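Local coordinates for protein beta-agarase (Persicobacter, PDB 6AII) that probably hydrolyses the beta-1,4 linkages of agarose to release neoagarobiose, as a calcium-containing catalytic domain of glycoside hydrolase family 16, at residues Arg239-Ser247 with Ala258-Asp266; Lys171-Val179 with Leu229-Arg239. All coordinates share one frame; numbering follows the deposited sequence. Where two conformers were deposited one is given.

Contact 1: Arg239-Ser247 with Ala258-Asp266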
loop_
_atom_site.group_PDB
_atom_site.type_symbol
_atom_site.label_atom_id
_atom_site.label_comp_id
_atom_site.label_asym_id
_atom_site.label_seq_id
_atom_site.Cartn_x
_atom_site.Cartn_y
_atom_site.Cartn_z
ATOM N N ARG A 239 14.477 -4.042 -4.126
ATOM C CA ARG A 239 14.472 -5.148 -3.173
ATOM C C ARG A 239 13.962 -6.385 -3.893
ATOM O O ARG A 239 13.001 -6.284 -4.704
ATOM C CB ARG A 239 13.494 -4.859 -2.027
ATOM C CG ARG A 239 13.356 -5.931 -0.945
ATOM C CD ARG A 239 12.602 -5.358 0.245
ATOM N NE ARG A 239 12.618 -6.304 1.359
ATOM C CZ ARG A 239 13.651 -6.566 2.159
ATOM N NH1 ARG A 239 14.757 -5.833 2.096
ATOM N NH2 ARG A 239 13.508 -7.527 3.071
ATOM N N THR A 240 14.573 -7.520 -3.601
ATOM C CA THR A 240 14.082 -8.841 -4.102
ATOM C C THR A 240 14.076 -9.811 -2.916
ATOM O O THR A 240 15.035 -9.831 -2.123
ATOM C CB THR A 240 15.014 -9.423 -5.160
ATOM O OG1 THR A 240 14.845 -8.621 -6.337
ATOM C CG2 THR A 240 14.673 -10.867 -5.488
ATOM N N LEU A 241 13.027 -10.595 -2.792
ATOM C CA LEU A 241 13.015 -11.802 -1.931
ATOM C C LEU A 241 12.840 -12.998 -2.894
ATOM O O LEU A 241 11.952 -12.974 -3.706
ATOM C CB LEU A 241 11.838 -11.765 -0.967
ATOM C CG LEU A 241 12.057 -11.032 0.360
ATOM C CD1 LEU A 241 12.311 -9.576 0.125
ATOM C CD2 LEU A 241 10.908 -11.202 1.350
ATOM N N SER A 242 13.732 -13.981 -2.756
ATOM C CA SER A 242 13.743 -15.122 -3.706
ATOM C C SER A 242 14.138 -16.396 -2.958
ATOM O O SER A 242 15.327 -16.594 -2.702
ATOM C CB SER A 242 14.683 -14.881 -4.840
ATOM O OG SER A 242 14.354 -15.801 -5.890
ATOM N N GLY A 243 13.151 -17.194 -2.586
ATOM C CA GLY A 243 13.457 -18.460 -1.806
ATOM C C GLY A 243 14.063 -18.172 -0.450
ATOM O O GLY A 243 13.410 -17.556 0.391
ATOM N N LYS A 244 15.348 -18.550 -0.268
ATOM C CA LYS A 244 16.010 -18.334 0.984
ATOM C C LYS A 244 16.907 -17.106 0.907
ATOM O O LYS A 244 17.558 -16.764 1.908
ATOM C CB LYS A 244 16.873 -19.546 1.373
ATOM C CG LYS A 244 16.075 -20.824 1.529
ATOM C CD LYS A 244 16.972 -21.936 2.073
ATOM C CE LYS A 244 16.143 -23.169 2.323
ATOM N NZ LYS A 244 16.958 -24.204 3.007
ATOM N N ASN A 245 16.948 -16.442 -0.252
ATOM C CA ASN A 245 17.874 -15.343 -0.530
ATOM C C ASN A 245 17.054 -14.040 -0.636
ATOM O O ASN A 245 15.855 -14.100 -0.944
ATOM C CB ASN A 245 18.566 -15.492 -1.876
ATOM C CG ASN A 245 19.500 -16.701 -1.871
ATOM O OD1 ASN A 245 20.061 -17.054 -0.850
ATOM N ND2 ASN A 245 19.622 -17.359 -2.999
ATOM N N TYR A 246 17.727 -12.941 -0.316
ATOM C CA TYR A 246 17.068 -11.651 -0.569
ATOM C C TYR A 246 18.147 -10.601 -0.723
ATOM O O TYR A 246 19.292 -10.794 -0.246
ATOM C CB TYR A 246 16.091 -11.274 0.558
ATOM C CG TYR A 246 16.647 -10.957 1.920
ATOM C CD1 TYR A 246 17.017 -11.998 2.754
ATOM C CD2 TYR A 246 16.815 -9.649 2.402
ATOM C CE1 TYR A 246 17.549 -11.770 4.002
ATOM C CE2 TYR A 246 17.412 -9.407 3.622
ATOM C CZ TYR A 246 17.724 -10.480 4.443
ATOM O OH TYR A 246 18.248 -10.281 5.683
ATOM N N SER A 247 17.809 -9.475 -1.384
ATOM C CA SER A 247 18.792 -8.439 -1.594
ATOM C C SER A 247 18.046 -7.110 -1.674
ATOM O O SER A 247 16.853 -7.087 -1.955
ATOM C CB SER A 247 19.575 -8.643 -2.857
ATOM O OG SER A 247 18.707 -8.859 -3.960
ATOM N N ALA A 258 21.850 -11.110 0.885
ATOM C CA ALA A 258 21.758 -11.894 2.099
ATOM C C ALA A 258 21.169 -13.265 1.765
ATOM O O ALA A 258 20.485 -13.461 0.773
ATOM C CB ALA A 258 20.946 -11.162 3.140
ATOM N N SER A 259 21.507 -14.232 2.614
ATOM C CA SER A 259 21.057 -15.638 2.495
ATOM C C SER A 259 20.570 -16.118 3.854
ATOM O O SER A 259 21.348 -16.077 4.777
ATOM C CB SER A 259 22.186 -16.507 2.063
ATOM O OG SER A 259 22.396 -16.405 0.656
ATOM N N ALA A 260 19.336 -16.545 3.982
ATOM C CA ALA A 260 18.793 -16.992 5.268
ATOM C C ALA A 260 18.785 -18.526 5.320
ATOM O O ALA A 260 18.941 -19.184 4.285
ATOM C CB ALA A 260 17.408 -16.462 5.488
ATOM N N ASP A 261 18.616 -19.064 6.536
ATOM C CA ASP A 261 18.583 -20.515 6.728
ATOM C C ASP A 261 17.163 -21.035 6.574
ATOM O O ASP A 261 16.912 -22.215 6.842
ATOM C CB ASP A 261 19.052 -20.905 8.139
ATOM C CG ASP A 261 20.555 -20.788 8.360
ATOM O OD1 ASP A 261 21.317 -20.794 7.350
ATOM O OD2 ASP A 261 20.961 -20.705 9.552
ATOM N N PHE A 262 16.233 -20.182 6.163
ATOM C CA PHE A 262 14.825 -20.506 6.021
ATOM C C PHE A 262 14.299 -19.791 4.766
ATOM O O PHE A 262 15.005 -18.910 4.209
ATOM C CB PHE A 262 14.044 -20.040 7.259
ATOM C CG PHE A 262 14.337 -18.607 7.643
ATOM C CD1 PHE A 262 13.637 -17.561 7.035
ATOM C CD2 PHE A 262 15.333 -18.295 8.563
ATOM C CE1 PHE A 262 13.912 -16.240 7.373
ATOM C CE2 PHE A 262 15.609 -16.967 8.889
ATOM C CZ PHE A 262 14.908 -15.947 8.283
ATOM N N ASN A 263 13.156 -20.217 4.306
ATOM C CA ASN A 263 12.485 -19.558 3.178
ATOM C C ASN A 263 11.998 -18.186 3.670
ATOM O O ASN A 263 11.271 -18.122 4.663
ATOM C CB ASN A 263 11.349 -20.426 2.662
ATOM C CG ASN A 263 10.642 -19.824 1.463
ATOM O OD1 ASN A 263 9.904 -18.855 1.629
ATOM N ND2 ASN A 263 10.856 -20.397 0.275
ATOM N N VAL A 264 12.363 -17.097 2.983
ATOM C CA VAL A 264 12.012 -15.755 3.542
ATOM C C VAL A 264 10.616 -15.316 3.137
ATOM O O VAL A 264 10.137 -14.362 3.780
ATOM C CB VAL A 264 13.052 -14.701 3.142
ATOM C CG1 VAL A 264 14.417 -15.041 3.661
ATOM C CG2 VAL A 264 13.057 -14.426 1.642
ATOM N N LEU A 265 9.939 -16.017 2.210
ATOM C CA LEU A 265 8.531 -15.729 1.910
ATOM C C LEU A 265 7.572 -16.419 2.873
ATOM O O LEU A 265 6.561 -15.848 3.202
ATOM C CB LEU A 265 8.180 -16.069 0.481
ATOM C CG LEU A 265 8.997 -15.137 -0.406
ATOM C CD1 LEU A 265 10.204 -15.824 -1.014
ATOM C CD2 LEU A 265 8.179 -14.335 -1.351
ATOM N N ASP A 266 7.974 -17.602 3.341
ATOM C CA ASP A 266 7.082 -18.425 4.217
ATOM C C ASP A 266 7.932 -19.183 5.229
ATOM O O ASP A 266 8.188 -20.375 5.094
ATOM C CB ASP A 266 6.204 -19.341 3.369
ATOM C CG ASP A 266 5.248 -20.197 4.201
ATOM O OD1 ASP A 266 4.956 -19.798 5.361
ATOM O OD2 ASP A 266 4.772 -21.216 3.659
#
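Two antiparallel bridges pair Y246 with A258, the hydrogen-bonded pair, and N245 with S259, the non-hydrogen-bonded one, before the second segment leaves the strand and wraps round the type II' turn S242-N245. Strands 239-242 and 245-247 form a beta hairpin whose two-residue turn is G243 and K244; 258-266 pairs first with its second strand. Past the bridges, A260 N gives a nearly straight bond to K244 O at 2.7 Å. V264 N reaches G243 O at 2.8 Å. Both carbonyls of the turn's central residues are thus taken up by the surrounding chain, a case of a tight turn held from outside as well as by its own hairpin bonds.

On the face shared by N245 and S259, the serine hydroxyl donates to N245 OD1 over 2.9 Å, coming from above the amide plane. The ring of Y246 lies on the other face, where A258 CB sits 3.8 Å from its centroid in a CH-pi contact displaced toward the rim. Its CG stands between the backbone N and the carbonyl carbon (chi1 67°), a torsion that swings the ring across to that methyl; the hydroxyl beyond bonds to the backbone N of Y200. V264 divides its two methyls: CG1 approaches Y246 CD1 at 4.1 Å, while CG2 packs on L241 CG at 3.8 Å. K244 rests CB and CG on F262 O, each 3.5 Å from it. L265 CD1 closes on G243 N at 3.6 Å. N263 OD1 accepts the backbone N-H of D266, an Asx motif.

The contact lies toward the periphery of the antiparallel sheet, where strands 236-242, 245-249 and 255-259 follow one another; beyond L241 and L265 come strand 228-233, through L229, and strand 173-181, through H177.

Contact 2: Lys171-Val179 with Leu229-Arg239; sequences KHIHLSHHV and LEYYINGKWVR
L175 and Y231 meet at the centre of a beta-sandwich interface, the sheet-on-sheet packing that underlies the jelly-roll fold of glycoside hydrolase family 16. Strands 173-179 and 229-233 belong to different sheets; their axes come within 8.8 Å and run nearly antiparallel, at 160°, so that side chains rather than backbone ladders fill the gap.

The dry part is built round L175. Its CB stands over the centre of the Y231 ring, 4.0 Å from the centroid, in a CH-pi contact, and CD2 lies on the same side of the ring, nearest its CD2 atom at 3.9 Å. The other methyl, CD1, meets V238 CG2 at 3.7 Å, the two side chains crossing at about a right angle. V238 and R239 both face Y231 in a classic beta bulge, which lets these consecutive residues each offer a side chain to L175. Further along, I173 and I233 touch tip to tip through their CD1 atoms, 4.0 Å apart.

Toward H177 the packing thins and takes in two waters, although L229 CD1 still lies 4.0 Å from H177 ND1. R239, extended from CG to NE, lays CD alongside L175 CB and donates from NE to a water that in turn donates to L175 O; R239 NH1 bonds to Y200 O. A second water bridges H177 ND1 and Y231 OH, lying in the plane of the imidazole, whose NE2 bonds to L265 O. The phenol hydroxyl accepts from this water and donates to S176 O over 2.7 Å, approaching steeply from above the carbonyl plane (C=O...O 109°).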
loop_
_atom_site.group_PDB
_atom_site.type_symbol
_atom_site.label_atom_id
_atom_site.label_comp_id
_atom_site.label_asym_id
_atom_site.label_seq_id
_atom_site.Cartn_x
_atom_site.Cartn_y
_atom_site.Cartn_z
ATOM N N LYS A 171 9.825 9.072 6.656
ATOM C CA LYS A 171 10.876 8.892 5.691
ATOM C C LYS A 171 10.852 7.501 5.038
ATOM O O LYS A 171 11.539 7.272 4.043
ATOM C CB LYS A 171 12.233 9.167 6.309
ATOM C CG LYS A 171 12.742 8.101 7.251
ATOM C CD LYS A 171 14.018 8.592 7.960
ATOM C CE LYS A 171 14.574 7.578 8.922
ATOM N NZ LYS A 171 15.850 8.141 9.472
ATOM N N HIS A 172 10.086 6.584 5.605
ATOM C CA HIS A 172 10.125 5.197 5.196
ATOM C C HIS A 172 8.985 4.841 4.228
ATOM O O HIS A 172 7.952 5.530 4.061
ATOM C CB HIS A 172 10.023 4.274 6.382
ATOM C CG HIS A 172 11.156 4.276 7.293
ATOM N ND1 HIS A 172 11.198 5.127 8.370
ATOM C CD2 HIS A 172 12.309 3.629 7.301
ATOM C CE1 HIS A 172 12.319 4.963 8.967
ATOM N NE2 HIS A 172 13.026 4.031 8.368
ATOM N N ILE A 173 9.268 3.798 3.483
ATOM C CA ILE A 173 8.223 2.995 2.773
ATOM C C ILE A 173 8.431 1.556 3.243
ATOM O O ILE A 173 9.474 0.966 2.986
ATOM C CB ILE A 173 8.275 3.144 1.251
ATOM C CG1 ILE A 173 7.982 4.569 0.782
ATOM C CG2 ILE A 173 7.250 2.197 0.591
ATOM C CD1 ILE A 173 8.318 4.827 -0.678
ATOM N N HIS A 174 7.399 0.970 3.826
ATOM C CA HIS A 174 7.435 -0.427 4.216
ATOM C C HIS A 174 7.212 -1.341 3.013
ATOM O O HIS A 174 6.243 -1.151 2.343
ATOM C CB HIS A 174 6.376 -0.668 5.289
ATOM C CG HIS A 174 6.486 -1.993 5.968
ATOM N ND1 HIS A 174 5.359 -2.784 6.243
ATOM C CD2 HIS A 174 7.565 -2.668 6.435
ATOM C CE1 HIS A 174 5.771 -3.874 6.899
ATOM N NE2 HIS A 174 7.082 -3.805 7.070
ATOM N N LEU A 175 8.160 -2.261 2.725
ATOM C CA LEU A 175 8.097 -3.191 1.600
ATOM C C LEU A 175 8.038 -4.587 2.242
ATOM O O LEU A 175 9.040 -5.019 2.821
ATOM C CB LEU A 175 9.344 -3.059 0.709
ATOM C CG LEU A 175 9.639 -1.656 0.221
ATOM C CD1 LEU A 175 10.988 -1.667 -0.521
ATOM C CD2 LEU A 175 8.491 -1.131 -0.680
ATOM N N SER A 176 6.892 -5.214 2.143
ATOM C CA SER A 176 6.705 -6.428 2.932
ATOM C C SER A 176 5.585 -7.281 2.354
ATOM O O SER A 176 5.050 -7.020 1.261
ATOM C CB SER A 176 6.403 -6.035 4.396
ATOM O OG SER A 176 6.638 -7.171 5.215
ATOM N N HIS A 177 5.265 -8.344 3.062
ATOM C CA HIS A 177 4.139 -9.239 2.739
ATOM C C HIS A 177 3.834 -10.035 4.009
ATOM O O HIS A 177 4.673 -10.053 4.917
ATOM C CB HIS A 177 4.527 -10.139 1.574
ATOM C CG HIS A 177 5.463 -11.248 1.950
ATOM N ND1 HIS A 177 6.823 -11.085 2.041
ATOM C CD2 HIS A 177 5.190 -12.525 2.385
ATOM C CE1 HIS A 177 7.394 -12.219 2.409
ATOM N NE2 HIS A 177 6.378 -13.138 2.680
ATOM N N HIS A 178 2.680 -10.720 4.043
ATOM C CA HIS A 178 2.309 -11.525 5.244
ATOM C C HIS A 178 1.746 -12.860 4.759
ATOM O O HIS A 178 1.037 -12.867 3.744
ATOM C CB HIS A 178 1.244 -10.845 6.095
ATOM C CG HIS A 178 1.638 -9.538 6.698
ATOM N ND1 HIS A 178 1.850 -9.431 8.037
ATOM C CD2 HIS A 178 1.819 -8.304 6.150
ATOM C CE1 HIS A 178 2.154 -8.170 8.330
ATOM N NE2 HIS A 178 2.155 -7.446 7.173
ATOM N N VAL A 179 2.095 -13.901 5.501
ATOM C CA VAL A 179 1.299 -15.120 5.423
ATOM C C VAL A 179 0.848 -15.467 6.842
ATOM O O VAL A 179 1.614 -15.452 7.810
ATOM C CB VAL A 179 2.043 -16.281 4.741
ATOM C CG1 VAL A 179 2.238 -16.025 3.260
ATOM C CG2 VAL A 179 3.379 -16.602 5.389
ATOM N N LEU A 229 9.512 -12.133 -5.091
ATOM C CA LEU A 229 8.904 -10.810 -5.145
ATOM C C LEU A 229 10.016 -9.778 -5.406
ATOM O O LEU A 229 11.123 -9.906 -4.847
ATOM C CB LEU A 229 8.295 -10.460 -3.790
ATOM C CG LEU A 229 7.116 -11.258 -3.287
ATOM C CD1 LEU A 229 6.753 -10.743 -1.895
ATOM C CD2 LEU A 229 5.944 -11.151 -4.233
ATOM N N GLU A 230 9.722 -8.827 -6.295
ATOM C CA GLU A 230 10.661 -7.746 -6.520
ATOM C C GLU A 230 9.916 -6.440 -6.363
ATOM O O GLU A 230 8.808 -6.265 -6.880
ATOM C CB GLU A 230 11.265 -7.735 -7.930
ATOM C CG GLU A 230 11.970 -9.041 -8.281
ATOM C CD GLU A 230 12.400 -9.159 -9.731
ATOM O OE1 GLU A 230 12.071 -8.257 -10.560
ATOM O OE2 GLU A 230 12.990 -10.230 -10.064
ATOM N N TYR A 231 10.551 -5.454 -5.674
ATOM C CA TYR A 231 9.914 -4.102 -5.480
ATOM C C TYR A 231 10.709 -3.014 -6.219
ATOM O O TYR A 231 11.953 -3.046 -6.296
ATOM C CB TYR A 231 9.946 -3.778 -3.982
ATOM C CG TYR A 231 9.117 -4.685 -3.128
ATOM C CD1 TYR A 231 9.660 -5.878 -2.675
ATOM C CD2 TYR A 231 7.831 -4.365 -2.730
ATOM C CE1 TYR A 231 8.939 -6.754 -1.874
ATOM C CE2 TYR A 231 7.081 -5.257 -1.951
ATOM C CZ TYR A 231 7.655 -6.430 -1.505
ATOM O OH TYR A 231 6.929 -7.269 -0.711
ATOM N N TYR A 232 9.955 -2.034 -6.762
ATOM C CA TYR A 232 10.452 -0.969 -7.568
ATOM C C TYR A 232 9.867 0.341 -7.058
ATOM O O TYR A 232 8.657 0.473 -6.883
ATOM C CB TYR A 232 9.995 -1.148 -9.026
ATOM C CG TYR A 232 10.612 -2.380 -9.630
ATOM C CD1 TYR A 232 10.074 -3.650 -9.412
ATOM C CD2 TYR A 232 11.760 -2.278 -10.359
ATOM C CE1 TYR A 232 10.702 -4.793 -9.913
ATOM C CE2 TYR A 232 12.405 -3.404 -10.850
ATOM C CZ TYR A 232 11.887 -4.654 -10.611
ATOM O OH TYR A 232 12.551 -5.727 -11.158
ATOM N N ILE A 233 10.732 1.354 -6.826
ATOM C CA ILE A 233 10.321 2.676 -6.426
ATOM C C ILE A 233 10.829 3.649 -7.494
ATOM O O ILE A 233 12.044 3.698 -7.801
ATOM C CB ILE A 233 10.835 3.026 -5.007
ATOM C CG1 ILE A 233 10.169 2.112 -3.979
ATOM C CG2 ILE A 233 10.576 4.497 -4.716
ATOM C CD1 ILE A 233 10.693 2.245 -2.577
ATOM N N ASN A 234 9.918 4.462 -8.065
ATOM C CA ASN A 234 10.276 5.440 -9.037
ATOM C C ASN A 234 11.046 4.831 -10.199
ATOM O O ASN A 234 11.963 5.426 -10.756
ATOM C CB ASN A 234 10.956 6.645 -8.417
ATOM C CG ASN A 234 10.027 7.460 -7.560
ATOM O OD1 ASN A 234 8.806 7.418 -7.726
ATOM N ND2 ASN A 234 10.616 8.226 -6.629
ATOM N N GLY A 235 10.631 3.640 -10.585
ATOM C CA GLY A 235 11.166 2.978 -11.754
ATOM C C GLY A 235 12.467 2.234 -11.512
ATOM O O GLY A 235 13.051 1.749 -12.466
ATOM N N LYS A 236 12.997 2.225 -10.285
ATOM C CA LYS A 236 14.253 1.630 -9.959
ATOM C C LYS A 236 14.031 0.457 -9.018
ATOM O O LYS A 236 13.313 0.521 -8.032
ATOM C CB LYS A 236 15.227 2.650 -9.344
ATOM C CG LYS A 236 15.595 3.722 -10.371
ATOM C CD LYS A 236 16.505 4.824 -9.868
ATOM C CE LYS A 236 15.847 5.717 -8.827
ATOM N NZ LYS A 236 14.858 6.652 -9.431
ATOM N N TRP A 237 14.736 -0.612 -9.325
ATOM C CA TRP A 237 14.753 -1.787 -8.423
ATOM C C TRP A 237 15.256 -1.418 -7.027
ATOM O O TRP A 237 16.275 -0.705 -6.922
ATOM C CB TRP A 237 15.598 -2.924 -9.010
ATOM C CG TRP A 237 15.771 -4.084 -8.068
ATOM C CD1 TRP A 237 14.891 -5.110 -7.885
ATOM C CD2 TRP A 237 16.789 -4.288 -7.062
ATOM N NE1 TRP A 237 15.329 -5.980 -6.928
ATOM C CE2 TRP A 237 16.501 -5.504 -6.410
ATOM C CE3 TRP A 237 17.950 -3.597 -6.693
ATOM C CZ2 TRP A 237 17.290 -5.994 -5.359
ATOM C CZ3 TRP A 237 18.730 -4.086 -5.680
ATOM C CH2 TRP A 237 18.404 -5.267 -5.037
ATOM N N VAL A 238 14.587 -1.853 -5.960
ATOM C CA VAL A 238 15.106 -1.648 -4.605
ATOM C C VAL A 238 15.199 -2.944 -3.799
ATOM O O VAL A 238 15.933 -2.918 -2.767
ATOM C CB VAL A 238 14.317 -0.568 -3.832
ATOM C CG1 VAL A 238 14.432 0.790 -4.520
ATOM C CG2 VAL A 238 12.873 -1.009 -3.621
ATOM N N ARG A 239 14.477 -4.042 -4.126
ATOM C CA ARG A 239 14.472 -5.148 -3.173
ATOM C C ARG A 239 13.962 -6.385 -3.893
ATOM O O ARG A 239 13.001 -6.284 -4.704
ATOM C CB ARG A 239 13.494 -4.859 -2.027
ATOM C CG ARG A 239 13.356 -5.931 -0.945
ATOM C CD ARG A 239 12.602 -5.358 0.245
ATOM N NE ARG A 239 12.618 -6.304 1.359
ATOM C CZ ARG A 239 13.651 -6.566 2.159
ATOM N NH1 ARG A 239 14.757 -5.833 2.096
ATOM N NH2 ARG A 239 13.508 -7.527 3.071
HETATM O O HOH W 1 10.297 -7.536 2.348
HETATM O O HOH W 2 8.294 -8.921 1.130
#

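From the N terminus, the chain first lays down 171-179 in the mixed sheet, then passes through 49 residues before 229-239 closes contact 2 against it from the antiparallel sheet. Contact 1 opens where contact 2 ends, at the shared R239, and closes a much shorter excursion of ten residues, 248-257, that carry the turn of hairpin 245-249/255-259. The two loops therefore follow in series, neither nested nor crossed, with centres about 14 Å apart. Contact 2 ties one sheet of the sandwich to the other; contact 1 finishes an outer corner of one sheet. They are joined by L241 N and L229 O, part of the pairing of strand 236-242 with 228-233.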